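Local coordinates for protein papain-like protease (Human betacoronavirus 2c EMC/2012, PDB 4RNA) that probably acts as a cysteine protease that cleaves the viral polyprotein, and carries a zinc-binding fingers region beside its catalytic core, at residues 185-190 and 236-241. Residues are numbered along the deposited sequence; the frame is centred on the assembly and turned at random.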
loop_
_atom_site.group_PDB
_atom_site.type_symbol
_atom_site.label_atom_id
_atom_site.label_comp_id
_atom_site.label_asym_id
_atom_site.label_seq_id
_atom_site.Cartn_x
_atom_site.Cartn_y
_atom_site.Cartn_z
ATOM N N ALA A 185 3.380 14.382 -22.949
ATOM C CA ALA A 185 3.063 13.078 -23.539
ATOM C C ALA A 185 1.582 13.051 -23.717
ATOM O O ALA A 185 0.851 13.745 -23.000
ATOM C CB ALA A 185 3.525 11.943 -22.642
ATOM N N ARG A 186 1.113 12.264 -24.670
ATOM C CA ARG A 186 -0.295 12.315 -24.944
ATOM C C ARG A 186 -0.738 10.993 -25.500
ATOM O O ARG A 186 -0.015 10.390 -26.287
ATOM C CB ARG A 186 -0.505 13.416 -25.944
ATOM C CG ARG A 186 -1.938 13.771 -26.220
ATOM C CD ARG A 186 -1.938 14.750 -27.373
ATOM N NE ARG A 186 -3.311 15.086 -27.683
ATOM C CZ ARG A 186 -4.111 15.797 -26.882
ATOM N NH1 ARG A 186 -3.676 16.288 -25.716
ATOM N NH2 ARG A 186 -5.365 16.020 -27.257
ATOM N N MET A 187 -1.942 10.561 -25.108
ATOM C CA MET A 187 -2.491 9.291 -25.582
ATOM C C MET A 187 -3.990 9.538 -25.881
ATOM O O MET A 187 -4.716 9.979 -24.974
ATOM C CB MET A 187 -2.287 8.236 -24.506
ATOM C CG MET A 187 -2.459 6.807 -24.971
ATOM S SD MET A 187 -2.380 5.702 -23.529
ATOM C CE MET A 187 -3.712 6.352 -22.587
ATOM N N VAL A 188 -4.428 9.324 -27.138
ATOM C CA VAL A 188 -5.863 9.525 -27.477
ATOM C C VAL A 188 -6.512 8.210 -27.915
ATOM O O VAL A 188 -6.135 7.659 -28.931
ATOM C CB VAL A 188 -6.060 10.609 -28.541
ATOM C CG1 VAL A 188 -7.538 10.956 -28.682
ATOM C CG2 VAL A 188 -5.252 11.856 -28.199
ATOM N N TRP A 189 -7.475 7.734 -27.115
ATOM C CA TRP A 189 -8.353 6.620 -27.434
ATOM C C TRP A 189 -9.619 7.128 -28.057
ATOM O O TRP A 189 -10.170 8.150 -27.643
ATOM C CB TRP A 189 -8.706 5.816 -26.173
ATOM C CG TRP A 189 -7.505 5.124 -25.601
ATOM C CD1 TRP A 189 -6.659 5.598 -24.617
ATOM C CD2 TRP A 189 -6.964 3.806 -25.983
ATOM N NE1 TRP A 189 -5.647 4.703 -24.372
ATOM C CE2 TRP A 189 -5.788 3.594 -25.139
ATOM C CE3 TRP A 189 -7.332 2.817 -26.904
ATOM C CZ2 TRP A 189 -5.020 2.434 -25.215
ATOM C CZ3 TRP A 189 -6.536 1.655 -26.985
ATOM C CH2 TRP A 189 -5.398 1.489 -26.160
ATOM N N ARG A 190 -10.060 6.453 -29.105
ATOM C CA ARG A 190 -11.350 6.791 -29.682
ATOM C C ARG A 190 -12.228 5.559 -29.544
ATOM O O ARG A 190 -11.798 4.372 -29.814
ATOM C CB ARG A 190 -11.226 7.279 -31.132
ATOM C CG ARG A 190 -12.569 7.613 -31.812
ATOM C CD ARG A 190 -12.313 8.314 -33.153
ATOM N NE ARG A 190 -11.785 9.651 -32.919
ATOM C CZ ARG A 190 -11.058 10.350 -33.780
ATOM N NH1 ARG A 190 -10.747 9.835 -34.962
ATOM N NH2 ARG A 190 -10.630 11.565 -33.443
ATOM N N ARG A 236 -13.140 0.277 -30.115
ATOM C CA ARG A 236 -12.209 1.077 -29.311
ATOM C C ARG A 236 -10.839 1.005 -29.995
ATOM O O ARG A 236 -10.341 -0.134 -30.259
ATOM C CB ARG A 236 -12.154 0.471 -27.880
ATOM C CG ARG A 236 -10.958 0.825 -26.998
ATOM C CD ARG A 236 -11.253 0.499 -25.520
ATOM N NE ARG A 236 -10.175 0.896 -24.601
ATOM C CZ ARG A 236 -10.029 2.105 -24.069
ATOM N NH1 ARG A 236 -10.912 3.083 -24.316
ATOM N NH2 ARG A 236 -9.003 2.336 -23.255
ATOM N N GLN A 237 -10.228 2.139 -30.245
ATOM C CA GLN A 237 -8.896 2.101 -30.848
ATOM C C GLN A 237 -8.033 3.260 -30.445
ATOM O O GLN A 237 -8.518 4.392 -30.339
ATOM C CB GLN A 237 -9.008 1.994 -32.404
ATOM C CG GLN A 237 -7.696 1.879 -33.147
ATOM C CD GLN A 237 -7.903 1.583 -34.625
ATOM O OE1 GLN A 237 -8.892 0.938 -35.028
ATOM N NE2 GLN A 237 -6.992 2.098 -35.442
ATOM N N LEU A 238 -6.735 2.995 -30.226
ATOM C CA LEU A 238 -5.752 4.079 -30.070
ATOM C C LEU A 238 -5.526 4.928 -31.388
ATOM O O LEU A 238 -5.151 4.404 -32.426
ATOM C CB LEU A 238 -4.428 3.474 -29.553
ATOM C CG LEU A 238 -3.311 4.480 -29.216
ATOM C CD1 LEU A 238 -3.673 5.486 -28.088
ATOM C CD2 LEU A 238 -2.043 3.673 -28.895
ATOM N N VAL A 239 -5.820 6.229 -31.363
ATOM C CA VAL A 239 -5.662 7.004 -32.588
ATOM C C VAL A 239 -4.471 8.004 -32.563
ATOM O O VAL A 239 -3.951 8.427 -33.625
ATOM C CB VAL A 239 -6.967 7.724 -32.977
ATOM C CG1 VAL A 239 -8.004 6.669 -33.430
ATOM C CG2 VAL A 239 -7.471 8.570 -31.810
ATOM N N GLU A 240 -4.001 8.347 -31.370
ATOM C CA GLU A 240 -2.804 9.202 -31.317
ATOM C C GLU A 240 -1.993 8.878 -30.073
ATOM O O GLU A 240 -2.542 8.600 -29.006
ATOM C CB GLU A 240 -3.188 10.678 -31.344
ATOM C CG GLU A 240 -2.055 11.571 -31.784
ATOM C CD GLU A 240 -1.919 12.777 -30.881
ATOM O OE1 GLU A 240 -0.913 12.862 -30.126
ATOM O OE2 GLU A 240 -2.840 13.623 -30.894
ATOM N N HIS A 241 -0.680 8.899 -30.228
ATOM C CA HIS A 241 0.209 8.522 -29.144
ATOM C C HIS A 241 1.530 9.232 -29.260
ATOM O O HIS A 241 2.279 9.026 -30.204
ATOM C CB HIS A 241 0.392 7.016 -29.104
ATOM C CG HIS A 241 0.706 6.500 -27.740
ATOM N ND1 HIS A 241 1.059 5.204 -27.497
ATOM C CD2 HIS A 241 0.697 7.147 -26.503
ATOM C CE1 HIS A 241 1.237 5.037 -26.160
ATOM N NE2 HIS A 241 1.042 6.228 -25.558
#
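In the conformer described, one of two, R236 lays its guanidinium flat on the W189 indole, the planes 10° apart and R236 NH2 3.7 Å from W189 CD2, an off-centre cation-pi stack; there E191 holds R236 NH1 in a salt bridge. Q237 pairs its backbone with R190 in both directions, R190 N to Q237 O at 2.9 Å. L238 lies over the opposite face of the indole: its CB makes a CH-pi contact with the six-membered ring, while CD1 reaches M187 CG at 3.6 Å. At V239 the strand gains a residue, a classic beta bulge in which V188 O takes a bond from V239 N at 2.8 Å and a weak one from E240 N. V239 CG2 meets V188 CG1 at 3.9 Å. E240 O accepts V188 N almost straight (175°), and the E240 carboxylate makes a long salt bridge, OE2 to R186 NE at 3.6 Å. H241 sets its ring alongside M187, with R186 O in plane at the CD2 edge and NE2 hydrogen-bonded to A208 O. These antiparallel strands belong to the zinc-bearing fingers sheet: strand 197-204 flanks 186-193, strand 224-227 pairs with 233-242, and L220 of helix 217-221 packs on W189, L238 and H241.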